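Local coordinates for probable glutamine synthetase (Pseudomonas aeruginosa, PDB 4HPP), which belongs to the glutamine synthetase family and binds magnesium and glutamic acid in its catalytic domain, at residues L124-A129 / L239-A244; L312-V317 / K327-E332. All coordinates share one frame; numbering follows the deposited sequence.

How the interactions relate
Along the chain, strand 124-137 comes first and receives strand 235-243 in interaction 1, closing a long loop of 109 residues that holds helices and strands of the catalytic domain. Interaction 2 opens only after interaction 1 has closed: nine residues separate segment 312-317 from segment 327-332, and the chain returns antiparallel as strand 330-336. The two contacts therefore follow in series, neither enclosing nor crossing the other. They meet in one sheet, where strands 235-243 and 330-336 are neighbours; L239 N lies 2.8 Å from L331 O, a probable hydrogen bond, and S240 packs on N330. The order 124-137, 235-243, 330-336, 312-315 results.

Interaction 1: L124-A129 / L239-A244; sequences LQVIAA and LSLQHA
Four backbone hydrogen bonds join Q125 to Q242 and I127 to S240, each pair bonded in both directions. The shortest, Q125 N to Q242 O, measures 2.8 Å; the reverse bond, Q242 N to Q125 O, is longer at 3.2 Å. I127 O accepts from S240 N and also meets the CA-H of L239. Apolar contacts line the face bearing V126, L239 and L241, to which A128 also points. V126 splits its two methyls: CG1, anti to the backbone N (chi1 -179°), meets L239 CD2 at 3.7 Å, and CG2 meets L241 CD2, also at 3.7 Å. This antiparallel ladder is part of the curved mixed sheet of the glutamine synthetase catalytic domain; helix 342-358 covers the V126 and A128 side through M346, and Y119 of helix 108-121 touches V126 and L241. Mixed polar and apolar contacts occupy the other face. S240 OG rests 3.3 Å from I127 CB, while the extended Q242 lays its terminal amide across I127, OE1 being 3.6 Å from CD1. Farther along, Q125 bends at chi2 (-91°), and its amide carbon CD comes 3.5 Å from CA of A244, an exposed and poorly ordered residue just past the end of the strand, which makes this contact less certain.

Interaction 2: L312-V317 / K327-E332; sequences LRICPV and KQYNLE
R313 and E332 pair twice, through backbone and through side chains, in an antiparallel strand pair of the catalytic domain's mixed sheet. R313 N gives to E332 O and E332 N returns to R313 O. Their side chains run alongside each other to a salt bridge in which R313 NH1 and, weakly, NE both address E332 OE2, which lies at the guanidinium edge; the carboxylate plane is turned 68° from it. C315 SG sits over one guanidinium face, offset toward the rim, and touches E332 CB at 3.6 Å. On the other face of the sheet, buried I314 and L331 lie side by side, CG1 of I314 meeting CD2 of L331 at 3.7 Å, while I314 CG2 reaches Y329 CZ (3.6 Å). Beyond C315 N to N330 O, a 3.0 Å bond, the pairing loosens: V317 and Q328, both partly exposed, cross at about a right angle; V317 CG1 lies at the edge of the buried Y329 ring. Q328 OE1 is held by V318 N, and N330 OD1 accepts from H238 ND1. The side chain of E332 is about 7 Å from the bound glutamic acid. Strand 312-315 also pairs in parallel with strand 303-304, L312 packs on helix 261-281, and strand 235-243 flanks strand 330-336.

Interaction 1: L124-A129 / L239-A244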
ATOM      1  N   LEU A 124      40.487 -28.846 -37.991  1.00 70.67           N
ATOM      2  CA  LEU A 124      40.368 -27.983 -36.796  1.00 65.62           C
ATOM      3  C   LEU A 124      38.920 -27.861 -36.214  1.00 63.69           C
ATOM      4  O   LEU A 124      37.968 -27.550 -36.936  1.00 68.98           O
ATOM      5  CB  LEU A 124      40.920 -26.598 -37.127  1.00 66.10           C
ATOM      6  CG  LEU A 124      42.172 -26.571 -37.992  1.00 61.41           C
ATOM      7  CD1 LEU A 124      42.649 -25.149 -38.205  1.00 60.85           C
ATOM      8  CD2 LEU A 124      43.249 -27.373 -37.289  1.00 63.74           C
ATOM      9  N   GLN A 125      38.772 -28.145 -34.925  1.00 57.91           N
ATOM     10  CA  GLN A 125      37.571 -27.853 -34.158  1.00 57.99           C
ATOM     11  C   GLN A 125      37.727 -26.438 -33.622  1.00 60.58           C
ATOM     12  O   GLN A 125      38.819 -26.051 -33.221  1.00 58.76           O
ATOM     13  CB  GLN A 125      37.460 -28.771 -32.951  1.00 53.74           C
ATOM     14  CG  GLN A 125      37.853 -30.216 -33.205  1.00 77.80           C
ATOM     15  CD  GLN A 125      36.706 -31.119 -33.637  1.00 92.35           C
ATOM     16  OE1 GLN A 125      36.258 -31.068 -34.789  1.00101.75           O
ATOM     17  NE2 GLN A 125      36.241 -31.983 -32.716  1.00 91.57           N
ATOM     18  N   VAL A 126      36.643 -25.666 -33.581  1.00 59.92           N
ATOM     19  CA  VAL A 126      36.713 -24.336 -32.968  1.00 52.22           C
ATOM     20  C   VAL A 126      36.048 -24.244 -31.619  1.00 51.39           C
ATOM     21  O   VAL A 126      34.861 -24.548 -31.469  1.00 63.90           O
ATOM     22  CB  VAL A 126      36.224 -23.240 -33.912  1.00 53.18           C
ATOM     23  CG1 VAL A 126      36.340 -21.885 -33.222  1.00 49.27           C
ATOM     24  CG2 VAL A 126      37.092 -23.275 -35.176  1.00 48.00           C
ATOM     25  N   ILE A 127      36.825 -23.827 -30.631  1.00 49.60           N
ATOM     26  CA  ILE A 127      36.381 -23.838 -29.259  1.00 51.54           C
ATOM     27  C   ILE A 127      36.465 -22.413 -28.823  1.00 53.49           C
ATOM     28  O   ILE A 127      37.562 -21.823 -28.874  1.00 44.74           O
ATOM     29  CB  ILE A 127      37.355 -24.629 -28.377  1.00 53.25           C
ATOM     30  CG1 ILE A 127      37.449 -26.090 -28.827  1.00 56.29           C
ATOM     31  CG2 ILE A 127      36.927 -24.522 -26.924  1.00 51.03           C
ATOM     32  CD1 ILE A 127      36.502 -27.053 -28.127  1.00 63.30           C
ATOM     33  N   ALA A 128      35.331 -21.883 -28.364  1.00 48.91           N
ATOM     34  CA  ALA A 128      35.240 -20.482 -27.991  1.00 47.47           C
ATOM     35  C   ALA A 128      34.297 -20.221 -26.827  1.00 47.71           C
ATOM     36  O   ALA A 128      33.353 -20.988 -26.551  1.00 46.22           O
ATOM     37  CB  ALA A 128      34.855 -19.603 -29.189  1.00 44.96           C
ATOM     38  N   ALA A 129      34.576 -19.098 -26.173  1.00 41.61           N
ATOM     39  CA  ALA A 129      33.733 -18.556 -25.115  1.00 49.21           C
ATOM     40  C   ALA A 129      33.768 -17.011 -25.174  1.00 46.77           C
ATOM     41  O   ALA A 129      34.829 -16.396 -25.345  1.00 49.73           O
ATOM     42  CB  ALA A 129      34.153 -19.100 -23.752  1.00 36.12           C
ATOM     43  N   LEU A 239      39.441 -17.921 -27.931  1.00 49.39           N
ATOM     44  CA  LEU A 239      39.454 -18.984 -28.953  1.00 49.89           C
ATOM     45  C   LEU A 239      40.639 -19.902 -28.776  1.00 48.96           C
ATOM     46  O   LEU A 239      41.767 -19.443 -28.568  1.00 42.95           O
ATOM     47  CB  LEU A 239      39.460 -18.429 -30.354  1.00 54.18           C
ATOM     48  CG  LEU A 239      38.094 -17.833 -30.699  1.00 64.38           C
ATOM     49  CD1 LEU A 239      38.205 -16.814 -31.830  1.00 58.33           C
ATOM     50  CD2 LEU A 239      37.141 -18.952 -31.060  1.00 59.55           C
ATOM     51  N   SER A 240      40.342 -21.200 -28.744  1.00 55.18           N
ATOM     52  CA  SER A 240      41.356 -22.238 -28.834  1.00 56.03           C
ATOM     53  C   SER A 240      41.000 -23.049 -30.078  1.00 56.24           C
ATOM     54  O   SER A 240      39.842 -23.042 -30.540  1.00 51.10           O
ATOM     55  CB  SER A 240      41.456 -23.072 -27.548  1.00 56.34           C
ATOM     56  OG  SER A 240      40.423 -24.037 -27.415  1.00 67.15           O
ATOM     57  N   LEU A 241      42.022 -23.659 -30.658  1.00 57.24           N
ATOM     58  CA  LEU A 241      41.882 -24.461 -31.877  1.00 60.83           C
ATOM     59  C   LEU A 241      42.376 -25.870 -31.575  1.00 53.54           C
ATOM     60  O   LEU A 241      43.478 -26.005 -31.062  1.00 57.09           O
ATOM     61  CB  LEU A 241      42.726 -23.842 -33.001  1.00 58.26           C
ATOM     62  CG  LEU A 241      42.123 -22.711 -33.830  1.00 62.08           C
ATOM     63  CD1 LEU A 241      42.939 -22.487 -35.104  1.00 59.05           C
ATOM     64  CD2 LEU A 241      40.686 -23.018 -34.182  1.00 57.47           C
ATOM     65  N   GLN A 242      41.588 -26.902 -31.868  1.00 52.08           N
ATOM     66  CA  GLN A 242      41.947 -28.294 -31.493  1.00 60.72           C
ATOM     67  C   GLN A 242      41.851 -29.291 -32.635  1.00 69.61           C
ATOM     68  O   GLN A 242      40.904 -29.271 -33.419  1.00 67.58           O
ATOM     69  CB  GLN A 242      41.064 -28.838 -30.377  1.00 56.46           C
ATOM     70  CG  GLN A 242      41.265 -28.233 -29.006  1.00 69.67           C
ATOM     71  CD  GLN A 242      40.103 -28.563 -28.086  1.00 77.10           C
ATOM     72  OE1 GLN A 242      39.216 -29.357 -28.440  1.00 86.74           O
ATOM     73  NE2 GLN A 242      40.103 -27.973 -26.891  1.00 70.99           N
ATOM     74  N   HIS A 243      42.823 -30.196 -32.700  1.00 80.32           N
ATOM     75  CA  HIS A 243      42.723 -31.344 -33.589  1.00 87.98           C
ATOM     76  C   HIS A 243      41.412 -32.039 -33.295  1.00 89.67           C
ATOM     77  O   HIS A 243      40.969 -32.049 -32.142  1.00 80.08           O
ATOM     78  CB  HIS A 243      43.927 -32.269 -33.418  1.00 83.05           C
ATOM     79  CG  HIS A 243      43.754 -33.608 -34.081  1.00 96.24           C
ATOM     80  ND1 HIS A 243      43.872 -34.767 -33.408  1.00 96.12           N
ATOM     81  CD2 HIS A 243      43.428 -33.944 -35.398  1.00 96.85           C
ATOM     82  CE1 HIS A 243      43.641 -35.797 -34.250  1.00101.77           C
ATOM     83  NE2 HIS A 243      43.369 -35.287 -35.468  1.00100.23           N
ATOM     84  N   ALA A 244      40.763 -32.572 -34.336  1.00 98.42           N
ATOM     85  CA  ALA A 244      39.462 -33.262 -34.213  1.00110.65           C
ATOM     86  C   ALA A 244      39.484 -34.405 -33.157  1.00112.12           C
ATOM     87  O   ALA A 244      39.138 -35.549 -33.460  1.00120.16           O
ATOM     88  CB  ALA A 244      38.996 -33.761 -35.591  1.00102.63           C
TER

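Interaction 2: L312-V317 / K327-E332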
ATOM      1  N   LEU A 312      44.883  -8.410 -29.289  1.00 57.34           N
ATOM      2  CA  LEU A 312      44.813  -9.886 -29.244  1.00 54.39           C
ATOM      3  C   LEU A 312      45.747 -10.330 -28.163  1.00 56.16           C
ATOM      4  O   LEU A 312      46.906  -9.936 -28.139  1.00 60.33           O
ATOM      5  CB  LEU A 312      45.228 -10.491 -30.582  1.00 54.83           C
ATOM      6  CG  LEU A 312      44.814 -11.880 -31.030  1.00 57.20           C
ATOM      7  CD1 LEU A 312      43.318 -12.008 -31.172  1.00 59.86           C
ATOM      8  CD2 LEU A 312      45.434 -12.201 -32.385  1.00 64.38           C
ATOM      9  N   ARG A 313      45.245 -11.125 -27.229  1.00 66.80           N
ATOM     10  CA  ARG A 313      46.030 -11.450 -26.047  1.00 63.32           C
ATOM     11  C   ARG A 313      46.108 -12.936 -25.857  1.00 60.67           C
ATOM     12  O   ARG A 313      45.104 -13.631 -25.898  1.00 62.66           O
ATOM     13  CB  ARG A 313      45.438 -10.783 -24.805  1.00 71.78           C
ATOM     14  CG  ARG A 313      46.089 -11.197 -23.482  1.00 79.32           C
ATOM     15  CD  ARG A 313      45.593 -10.342 -22.324  1.00 82.78           C
ATOM     16  NE  ARG A 313      44.242 -10.716 -21.883  1.00 92.35           N
ATOM     17  CZ  ARG A 313      43.961 -11.624 -20.943  1.00 85.44           C
ATOM     18  NH1 ARG A 313      42.692 -11.872 -20.635  1.00 64.44           N
ATOM     19  NH2 ARG A 313      44.935 -12.285 -20.312  1.00 90.75           N
ATOM     20  N   ILE A 314      47.327 -13.413 -25.688  1.00 60.09           N
ATOM     21  CA  ILE A 314      47.600 -14.781 -25.290  1.00 60.67           C
ATOM     22  C   ILE A 314      47.284 -14.947 -23.810  1.00 62.55           C
ATOM     23  O   ILE A 314      47.800 -14.201 -22.974  1.00 64.24           O
ATOM     24  CB  ILE A 314      49.080 -15.118 -25.513  1.00 59.38           C
ATOM     25  CG1 ILE A 314      49.488 -14.840 -26.972  1.00 58.25           C
ATOM     26  CG2 ILE A 314      49.330 -16.571 -25.156  1.00 64.16           C
ATOM     27  CD1 ILE A 314      50.937 -14.431 -27.145  1.00 60.93           C
ATOM     28  N   CYS A 315      46.417 -15.909 -23.500  1.00 70.82           N
ATOM     29  CA  CYS A 315      46.007 -16.218 -22.111  1.00 77.14           C
ATOM     30  C   CYS A 315      46.787 -17.430 -21.649  1.00 76.82           C
ATOM     31  O   CYS A 315      46.364 -18.588 -21.903  1.00 62.28           O
ATOM     32  CB  CYS A 315      44.494 -16.517 -21.987  1.00 72.76           C
ATOM     33  SG  CYS A 315      43.392 -15.184 -22.554  1.00 68.08           S
ATOM     34  N   PRO A 316      47.910 -17.173 -20.952  1.00 71.15           N
ATOM     35  CA  PRO A 316      48.842 -18.244 -20.669  1.00 79.98           C
ATOM     36  C   PRO A 316      48.180 -19.247 -19.726  1.00 79.85           C
ATOM     37  O   PRO A 316      47.131 -18.956 -19.131  1.00 66.14           O
ATOM     38  CB  PRO A 316      50.000 -17.524 -19.978  1.00 80.71           C
ATOM     39  CG  PRO A 316      49.345 -16.381 -19.262  1.00 83.21           C
ATOM     40  CD  PRO A 316      48.061 -16.058 -20.002  1.00 80.22           C
ATOM     41  N   VAL A 317      48.773 -20.424 -19.618  1.00 81.80           N
ATOM     42  CA  VAL A 317      48.241 -21.453 -18.736  1.00 79.82           C
ATOM     43  C   VAL A 317      48.403 -21.118 -17.219  1.00 80.38           C
ATOM     44  O   VAL A 317      49.232 -20.287 -16.838  1.00 76.46           O
ATOM     45  CB  VAL A 317      48.822 -22.823 -19.126  1.00 76.61           C
ATOM     46  CG1 VAL A 317      48.199 -23.275 -20.450  1.00 77.07           C
ATOM     47  CG2 VAL A 317      50.350 -22.757 -19.195  1.00 64.09           C
ATOM     48  N   LYS A 327      45.160 -27.293 -22.718  1.00 88.94           N
ATOM     49  CA  LYS A 327      43.700 -27.320 -22.921  1.00 94.21           C
ATOM     50  C   LYS A 327      43.098 -25.943 -22.580  1.00 89.16           C
ATOM     51  O   LYS A 327      42.109 -25.522 -23.179  1.00 90.25           O
ATOM     52  CB  LYS A 327      43.016 -28.436 -22.086  1.00 88.41           C
ATOM     53  CG  LYS A 327      42.980 -29.844 -22.715  1.00 95.50           C
ATOM     54  CD  LYS A 327      42.314 -29.902 -24.102  1.00 97.37           C
ATOM     55  CE  LYS A 327      41.248 -31.001 -24.236  1.00 91.43           C
ATOM     56  NZ  LYS A 327      41.743 -32.414 -24.218  1.00 84.01           N
ATOM     57  N   GLN A 328      43.716 -25.241 -21.632  1.00 80.49           N
ATOM     58  CA  GLN A 328      43.217 -23.942 -21.172  1.00 83.99           C
ATOM     59  C   GLN A 328      43.931 -22.788 -21.884  1.00 86.86           C
ATOM     60  O   GLN A 328      43.634 -21.616 -21.647  1.00 83.05           O
ATOM     61  CB  GLN A 328      43.354 -23.815 -19.645  1.00 75.25           C
ATOM     62  CG  GLN A 328      44.652 -24.399 -19.113  1.00 74.33           C
ATOM     63  CD  GLN A 328      45.178 -23.721 -17.866  1.00 72.01           C
ATOM     64  OE1 GLN A 328      45.306 -22.495 -17.828  1.00 74.17           O
ATOM     65  NE2 GLN A 328      45.547 -24.521 -16.853  1.00 60.93           N
ATOM     66  N   TYR A 329      44.872 -23.130 -22.760  1.00 86.62           N
ATOM     67  CA  TYR A 329      45.596 -22.143 -23.548  1.00 68.05           C
ATOM     68  C   TYR A 329      44.731 -21.659 -24.702  1.00 68.56           C
ATOM     69  O   TYR A 329      44.153 -22.455 -25.480  1.00 60.30           O
ATOM     70  CB  TYR A 329      46.866 -22.752 -24.096  1.00 69.48           C
ATOM     71  CG  TYR A 329      47.748 -21.769 -24.809  1.00 71.51           C
ATOM     72  CD1 TYR A 329      48.812 -21.131 -24.135  1.00 73.26           C
ATOM     73  CD2 TYR A 329      47.543 -21.492 -26.171  1.00 67.09           C
ATOM     74  CE1 TYR A 329      49.645 -20.242 -24.802  1.00 72.33           C
ATOM     75  CE2 TYR A 329      48.362 -20.609 -26.844  1.00 75.27           C
ATOM     76  CZ  TYR A 329      49.406 -19.987 -26.162  1.00 74.58           C
ATOM     77  OH  TYR A 329      50.183 -19.119 -26.871  1.00 67.35           O
ATOM     78  N   ASN A 330      44.643 -20.342 -24.808  1.00 53.84           N
ATOM     79  CA  ASN A 330      43.794 -19.770 -25.797  1.00 57.14           C
ATOM     80  C   ASN A 330      44.243 -18.361 -26.125  1.00 55.08           C
ATOM     81  O   ASN A 330      45.181 -17.836 -25.494  1.00 60.88           O
ATOM     82  CB  ASN A 330      42.310 -19.835 -25.349  1.00 59.51           C
ATOM     83  CG  ASN A 330      41.966 -18.822 -24.267  1.00 66.78           C
ATOM     84  OD1 ASN A 330      41.884 -17.598 -24.520  1.00 69.97           O
ATOM     85  ND2 ASN A 330      41.736 -19.320 -23.062  1.00 54.87           N
ATOM     86  N   LEU A 331      43.570 -17.777 -27.111  1.00 47.72           N
ATOM     87  CA  LEU A 331      43.763 -16.395 -27.492  1.00 46.70           C
ATOM     88  C   LEU A 331      42.467 -15.583 -27.420  1.00 49.36           C
ATOM     89  O   LEU A 331      41.414 -15.929 -27.996  1.00 53.81           O
ATOM     90  CB  LEU A 331      44.366 -16.328 -28.903  1.00 56.60           C
ATOM     91  CG  LEU A 331      45.821 -16.825 -29.061  1.00 52.27           C
ATOM     92  CD1 LEU A 331      45.973 -17.716 -30.278  1.00 52.55           C
ATOM     93  CD2 LEU A 331      46.705 -15.614 -29.205  1.00 55.54           C
ATOM     94  N   GLU A 332      42.592 -14.462 -26.754  1.00 43.93           N
ATOM     95  CA  GLU A 332      41.536 -13.555 -26.497  1.00 44.96           C
ATOM     96  C   GLU A 332      41.607 -12.292 -27.389  1.00 54.61           C
ATOM     97  O   GLU A 332      42.560 -11.488 -27.289  1.00 52.58           O
ATOM     98  CB  GLU A 332      41.633 -13.182 -25.028  1.00 47.57           C
ATOM     99  CG  GLU A 332      41.107 -11.813 -24.695  1.00 54.88           C
ATOM    100  CD  GLU A 332      40.732 -11.685 -23.239  1.00 59.29           C
ATOM    101  OE1 GLU A 332      39.731 -12.305 -22.800  1.00 53.80           O
ATOM    102  OE2 GLU A 332      41.427 -10.942 -22.539  1.00 65.54           O
TER